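Local coordinates for protein putative isomerase YbhH (Escherichia coli, PDB 6OTV) that probably acts as an isomerase of the PrpF family, although its substrate and reaction are not established, at residues 175-179 against 180-184; 207-210 against 211-214. All coordinates share one frame; numbering follows the deposited sequence.

Contact 1: residues 175-179 against 180-184; sequences FPTDN and QIDYF. With EDO (1,2-ethanediol), chain M.
The D182 carboxylate is held by one residue on each of its oxygens. T177 OG1 donates to D182 OD2 over 2.6 Å, entering on the syn lone pair, while N179 ND2 reaches D182 OD1 at 3.2 Å. The second bond runs nearly along the C-O axis of D182 and lies almost in the amide plane of N179, and that plane is turned 64° from the carboxylate plane. With each oxygen tied to a different donor, the rotation of this buried acid is fixed. A threonine suits position 177 because its OG1, set between the backbone N and carbonyl carbon (chi1 70°), faces the aspartate and also accepts a weak bond from the N179 backbone N. The T177 side chain also packs on A237 of helix 221-237, while its CG2 lies against D182 OD2.

At the start of the turn, F175 presents one ring face to Q180. Q180 CG makes a CH-pi contact 4.0 Å from the ring centroid, offset toward the rim, and the bend at chi2 (69°) folds the amide back so that NE2 comes 3.7 Å from F175 CD2. An ethanediol, probably from the crystallisation liquor, accepts from F175 N through O1 at 2.9 Å. The whole is built on a type I beta turn, F175 to D178, closed by D178 N to F175 O and leading through a short loop into strand 182-184.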
ATOM      1  N   PHE A 175       3.911  -9.689 -18.242  1.00 56.02           N
ATOM      2  CA  PHE A 175       3.904 -10.084 -19.647  1.00 53.87           C
ATOM      3  C   PHE A 175       2.527 -10.644 -19.977  1.00 60.63           C
ATOM      4  O   PHE A 175       2.275 -11.843 -19.785  1.00 58.18           O
ATOM      5  CB  PHE A 175       5.001 -11.113 -19.931  1.00 49.10           C
ATOM      6  CG  PHE A 175       6.381 -10.620 -19.599  1.00 51.62           C
ATOM      7  CD1 PHE A 175       7.073  -9.806 -20.484  1.00 48.31           C
ATOM      8  CD2 PHE A 175       6.981 -10.956 -18.396  1.00 47.38           C
ATOM      9  CE1 PHE A 175       8.339  -9.341 -20.176  1.00 40.61           C
ATOM     10  CE2 PHE A 175       8.250 -10.495 -18.082  1.00 50.55           C
ATOM     11  CZ  PHE A 175       8.930  -9.686 -18.975  1.00 39.17           C
ATOM     12  N   PRO A 176       1.598  -9.816 -20.464  1.00 63.70           N
ATOM     13  CA  PRO A 176       0.231 -10.305 -20.709  1.00 68.15           C
ATOM     14  C   PRO A 176       0.155 -11.432 -21.723  1.00 71.61           C
ATOM     15  O   PRO A 176      -0.741 -12.279 -21.624  1.00 71.53           O
ATOM     16  CB  PRO A 176      -0.500  -9.052 -21.209  1.00 71.32           C
ATOM     17  CG  PRO A 176       0.306  -7.904 -20.698  1.00 69.23           C
ATOM     18  CD  PRO A 176       1.727  -8.371 -20.714  1.00 63.97           C
ATOM     19  N   THR A 177       1.061 -11.468 -22.699  1.00 66.78           N
ATOM     20  CA  THR A 177       1.084 -12.546 -23.680  1.00 62.32           C
ATOM     21  C   THR A 177       1.737 -13.816 -23.150  1.00 67.05           C
ATOM     22  O   THR A 177       1.846 -14.791 -23.900  1.00 71.47           O
ATOM     23  CB  THR A 177       1.820 -12.097 -24.946  1.00 56.55           C
ATOM     24  OG1 THR A 177       3.217 -11.957 -24.663  1.00 49.80           O
ATOM     25  CG2 THR A 177       1.274 -10.766 -25.439  1.00 55.37           C
ATOM     26  N   ASP A 178       2.179 -13.819 -21.891  1.00 67.85           N
ATOM     27  CA  ASP A 178       2.890 -14.937 -21.274  1.00 69.75           C
ATOM     28  C   ASP A 178       4.195 -15.264 -21.994  1.00 63.26           C
ATOM     29  O   ASP A 178       4.732 -16.367 -21.845  1.00 66.24           O
ATOM     30  CB  ASP A 178       2.004 -16.187 -21.187  1.00 81.46           C
ATOM     31  CG  ASP A 178       0.724 -15.940 -20.415  1.00 89.61           C
ATOM     32  OD1 ASP A 178      -0.257 -15.466 -21.024  1.00 94.97           O
ATOM     33  OD2 ASP A 178       0.701 -16.213 -19.197  1.00 93.22           O
ATOM     34  N   ASN A 179       4.717 -14.318 -22.773  1.00 54.30           N
ATOM     35  CA  ASN A 179       5.993 -14.466 -23.457  1.00 59.27           C
ATOM     36  C   ASN A 179       6.821 -13.206 -23.257  1.00 59.59           C
ATOM     37  O   ASN A 179       6.308 -12.090 -23.381  1.00 67.59           O
ATOM     38  CB  ASN A 179       5.808 -14.723 -24.957  1.00 63.71           C
ATOM     39  CG  ASN A 179       5.120 -16.041 -25.245  1.00 65.84           C
ATOM     40  OD1 ASN A 179       5.339 -17.035 -24.553  1.00 72.61           O
ATOM     41  ND2 ASN A 179       4.281 -16.055 -26.273  1.00 60.62           N
ATOM     42  N   GLN A 180       8.105 -13.392 -22.946  1.00 53.23           N
ATOM     43  CA  GLN A 180       9.006 -12.250 -22.854  1.00 55.61           C
ATOM     44  C   GLN A 180       9.252 -11.623 -24.220  1.00 58.26           C
ATOM     45  O   GLN A 180       9.483 -10.413 -24.313  1.00 57.39           O
ATOM     46  CB  GLN A 180      10.330 -12.667 -22.213  1.00 56.69           C
ATOM     47  CG  GLN A 180      10.278 -12.837 -20.701  1.00 63.99           C
ATOM     48  CD  GLN A 180       9.447 -14.030 -20.271  1.00 71.97           C
ATOM     49  OE1 GLN A 180       9.208 -14.950 -21.054  1.00 69.80           O
ATOM     50  NE2 GLN A 180       8.999 -14.019 -19.019  1.00 75.90           N
ATOM     51  N   ILE A 181       9.207 -12.425 -25.284  1.00 54.45           N
ATOM     52  CA  ILE A 181       9.369 -11.944 -26.651  1.00 50.55           C
ATOM     53  C   ILE A 181       8.239 -12.509 -27.497  1.00 58.94           C
ATOM     54  O   ILE A 181       7.960 -13.713 -27.447  1.00 59.04           O
ATOM     55  CB  ILE A 181      10.733 -12.341 -27.249  1.00 51.55           C
ATOM     56  CG1 ILE A 181      11.864 -11.569 -26.571  1.00 52.48           C
ATOM     57  CG2 ILE A 181      10.752 -12.094 -28.755  1.00 51.39           C
ATOM     58  CD1 ILE A 181      13.237 -11.908 -27.108  1.00 48.39           C
ATOM     59  N   ASP A 182       7.592 -11.643 -28.267  1.00 60.64           N
ATOM     60  CA  ASP A 182       6.599 -12.038 -29.251  1.00 58.84           C
ATOM     61  C   ASP A 182       7.084 -11.638 -30.638  1.00 62.76           C
ATOM     62  O   ASP A 182       8.084 -10.931 -30.795  1.00 58.42           O
ATOM     63  CB  ASP A 182       5.239 -11.401 -28.946  1.00 63.20           C
ATOM     64  CG  ASP A 182       4.651 -11.891 -27.639  1.00 71.92           C
ATOM     65  OD1 ASP A 182       4.562 -13.122 -27.452  1.00 75.82           O
ATOM     66  OD2 ASP A 182       4.291 -11.045 -26.793  1.00 78.08           O
ATOM     67  N   TYR A 183       6.368 -12.108 -31.654  1.00 67.38           N
ATOM     68  CA  TYR A 183       6.704 -11.819 -33.041  1.00 65.88           C
ATOM     69  C   TYR A 183       5.452 -11.368 -33.774  1.00 71.71           C
ATOM     70  O   TYR A 183       4.433 -12.065 -33.759  1.00 76.20           O
ATOM     71  CB  TYR A 183       7.322 -13.039 -33.732  1.00 64.31           C
ATOM     72  CG  TYR A 183       8.662 -13.434 -33.161  1.00 64.99           C
ATOM     73  CD1 TYR A 183       9.842 -12.946 -33.709  1.00 61.93           C
ATOM     74  CD2 TYR A 183       8.749 -14.286 -32.067  1.00 69.09           C
ATOM     75  CE1 TYR A 183      11.072 -13.301 -33.187  1.00 66.18           C
ATOM     76  CE2 TYR A 183       9.974 -14.646 -31.538  1.00 72.49           C
ATOM     77  CZ  TYR A 183      11.132 -14.150 -32.101  1.00 73.27           C
ATOM     78  OH  TYR A 183      12.353 -14.507 -31.576  1.00 79.96           O
ATOM     79  N   PHE A 184       5.532 -10.198 -34.397  1.00 70.62           N
ATOM     80  CA  PHE A 184       4.457  -9.674 -35.225  1.00 70.18           C
ATOM     81  C   PHE A 184       5.083  -9.077 -36.474  1.00 72.60           C
ATOM     82  O   PHE A 184       5.982  -8.236 -36.375  1.00 67.74           O
ATOM     83  CB  PHE A 184       3.634  -8.619 -34.478  1.00 66.32           C
ATOM     84  CG  PHE A 184       3.073  -9.100 -33.169  1.00 64.67           C
ATOM     85  CD1 PHE A 184       1.916  -9.861 -33.132  1.00 70.95           C
ATOM     86  CD2 PHE A 184       3.700  -8.789 -31.977  1.00 58.76           C
ATOM     87  CE1 PHE A 184       1.399 -10.301 -31.929  1.00 72.39           C
ATOM     88  CE2 PHE A 184       3.188  -9.223 -30.773  1.00 60.14           C
ATOM     89  CZ  PHE A 184       2.036  -9.982 -30.747  1.00 67.38           C
TER
HETATM   90  C1  EDO M 411       4.136 -12.767 -15.325  1.00 66.09           C
HETATM   91  O1  EDO M 411       3.778 -12.021 -16.495  1.00 63.37           O
HETATM   92  C2  EDO M 411       4.275 -11.827 -14.132  1.00 65.38           C
HETATM   93  O2  EDO M 411       3.047 -11.116 -13.931  1.00 60.71           O

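Contact 2: residues 207-210 against 211-214; sequences GKTG and YELP
This is a local, surface contact within one loop, where the E212 carboxylate folds back onto the backbone just before it, between strand 197-202 and helix 214-219. Its two oxygens take successive amides: T209 N donates to E212 OE2 over 3.0 Å and G210 N to E212 OE1 over 2.9 Å. Both N-H groups come in on the syn side, yet tilted from the carboxylate plane by 19° and 24°, and neither bond is straight, the one from G210 N being the more bent. A glutamate suits the place because its chain is long enough to turn back at chi2 and span both amides, which probably stabilise its negative charge.

T209 adds an ST turn: its OG1 accepts from Y211 N, two residues on, at 3.0 Å and almost straight (170°). That bond is possible because OG1 stands between the backbone N and the carbonyl carbon. G210 separates the two bonded residues with a positive phi, a conformation in which a side chain would press on the carbonyl O of T209. L213 then takes the N-cap position of helix 214-219.

The aliphatic part of K208 lies across the end of the glutamate, its CD 3.3 Å from E212 OE2. Its ammonium passes on to a salt bridge with D220; NZ stays 4.6 Å from E212 OE2, beyond a salt bridge, where it may still add some attraction. Y211 lays its ring obliquely against the backbone of T209 and G210, with CE2 3.5 Å from T209 O, and its hydroxyl is hydrogen-bonded to the P256 carbonyl O.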
ATOM      1  N   GLY A 207      13.601  -0.360 -40.222  1.00 51.75           N
ATOM      2  CA  GLY A 207      14.361   0.465 -41.139  1.00 40.10           C
ATOM      3  C   GLY A 207      14.738   1.827 -40.609  1.00 48.68           C
ATOM      4  O   GLY A 207      15.011   2.735 -41.399  1.00 44.01           O
ATOM      5  N   LYS A 208      14.765   1.998 -39.290  1.00 46.92           N
ATOM      6  CA  LYS A 208      15.086   3.270 -38.665  1.00 40.90           C
ATOM      7  C   LYS A 208      16.287   3.111 -37.746  1.00 40.46           C
ATOM      8  O   LYS A 208      16.501   2.047 -37.156  1.00 35.36           O
ATOM      9  CB  LYS A 208      13.889   3.815 -37.871  1.00 38.16           C
ATOM     10  CG  LYS A 208      12.739   4.278 -38.746  1.00 49.59           C
ATOM     11  CD  LYS A 208      13.194   5.399 -39.665  1.00 47.88           C
ATOM     12  CE  LYS A 208      12.092   5.821 -40.604  1.00 51.74           C
ATOM     13  NZ  LYS A 208      12.497   6.967 -41.466  1.00 54.77           N
ATOM     14  N   THR A 209      17.080   4.179 -37.636  1.00 40.27           N
ATOM     15  CA  THR A 209      18.177   4.171 -36.674  1.00 42.25           C
ATOM     16  C   THR A 209      17.659   4.270 -35.249  1.00 43.19           C
ATOM     17  O   THR A 209      18.255   3.697 -34.328  1.00 43.61           O
ATOM     18  CB  THR A 209      19.141   5.325 -36.949  1.00 38.49           C
ATOM     19  OG1 THR A 209      18.513   6.561 -36.580  1.00 35.75           O
ATOM     20  CG2 THR A 209      19.514   5.373 -38.423  1.00 36.18           C
ATOM     21  N   GLY A 210      16.550   4.980 -35.051  1.00 36.39           N
ATOM     22  CA  GLY A 210      16.034   5.270 -33.733  1.00 30.85           C
ATOM     23  C   GLY A 210      16.464   6.610 -33.180  1.00 35.05           C
ATOM     24  O   GLY A 210      15.996   6.997 -32.103  1.00 29.71           O
ATOM     25  N   TYR A 211      17.334   7.330 -33.884  1.00 35.92           N
ATOM     26  CA  TYR A 211      17.821   8.623 -33.427  1.00 34.50           C
ATOM     27  C   TYR A 211      17.197   9.777 -34.197  1.00 38.38           C
ATOM     28  O   TYR A 211      17.593  10.931 -33.999  1.00 39.27           O
ATOM     29  CB  TYR A 211      19.346   8.669 -33.523  1.00 27.58           C
ATOM     30  CG  TYR A 211      20.005   7.471 -32.879  1.00 29.38           C
ATOM     31  CD1 TYR A 211      20.089   7.361 -31.495  1.00 25.67           C
ATOM     32  CD2 TYR A 211      20.535   6.443 -33.652  1.00 32.36           C
ATOM     33  CE1 TYR A 211      20.684   6.265 -30.900  1.00 29.19           C
ATOM     34  CE2 TYR A 211      21.135   5.341 -33.065  1.00 25.80           C
ATOM     35  CZ  TYR A 211      21.204   5.258 -31.690  1.00 30.44           C
ATOM     36  OH  TYR A 211      21.793   4.168 -31.096  1.00 29.42           O
ATOM     37  N   GLU A 212      16.225   9.492 -35.063  1.00 35.77           N
ATOM     38  CA  GLU A 212      15.573  10.536 -35.839  1.00 39.82           C
ATOM     39  C   GLU A 212      14.747  11.448 -34.936  1.00 45.58           C
ATOM     40  O   GLU A 212      14.305  11.058 -33.851  1.00 40.80           O
ATOM     41  CB  GLU A 212      14.677   9.924 -36.922  1.00 41.86           C
ATOM     42  CG  GLU A 212      15.409   9.060 -37.951  1.00 37.70           C
ATOM     43  CD  GLU A 212      15.531   7.603 -37.530  1.00 45.43           C
ATOM     44  OE1 GLU A 212      15.290   7.291 -36.343  1.00 41.06           O
ATOM     45  OE2 GLU A 212      15.867   6.764 -38.393  1.00 44.58           O
ATOM     46  N   LEU A 213      14.548  12.679 -35.397  1.00 51.57           N
ATOM     47  CA  LEU A 213      13.738  13.631 -34.657  1.00 48.34           C
ATOM     48  C   LEU A 213      12.276  13.183 -34.641  1.00 46.10           C
ATOM     49  O   LEU A 213      11.818  12.498 -35.560  1.00 43.56           O
ATOM     50  CB  LEU A 213      13.849  15.021 -35.276  1.00 49.84           C
ATOM     51  CG  LEU A 213      15.236  15.668 -35.293  1.00 50.62           C
ATOM     52  CD1 LEU A 213      15.228  16.926 -36.145  1.00 49.72           C
ATOM     53  CD2 LEU A 213      15.696  15.981 -33.881  1.00 47.93           C
ATOM     54  N   PRO A 214      11.529  13.545 -33.595  1.00 46.84           N
ATOM     55  CA  PRO A 214      10.095  13.203 -33.565  1.00 52.50           C
ATOM     56  C   PRO A 214       9.326  13.678 -34.787  1.00 53.33           C
ATOM     57  O   PRO A 214       8.416  12.978 -35.249  1.00 56.59           O
ATOM     58  CB  PRO A 214       9.606  13.890 -32.282  1.00 46.34           C
ATOM     59  CG  PRO A 214      10.814  13.942 -31.406  1.00 40.82           C
ATOM     60  CD  PRO A 214      11.985  14.154 -32.332  1.00 37.59           C
TER

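Followed from the N terminus, the two contacts come in series, neither nesting nor crossing. Contact 1 closes the end of the loop that follows strand 158-163 and delivers the chain into strand 182-184, which pairs antiparallel with strand 187-193; its side chains also reach helix 221-237. The chain then runs through strands 187-193 and 197-202 before contact 2 shapes the loop leading to helix 214-219. There, bonds from G210 and E212 to N264 and R266 tie that loop to strand 263-267. The centres lie 24 Å apart and the nearest atoms about 12 Å, so the two are linked through the intervening strands and not by touching.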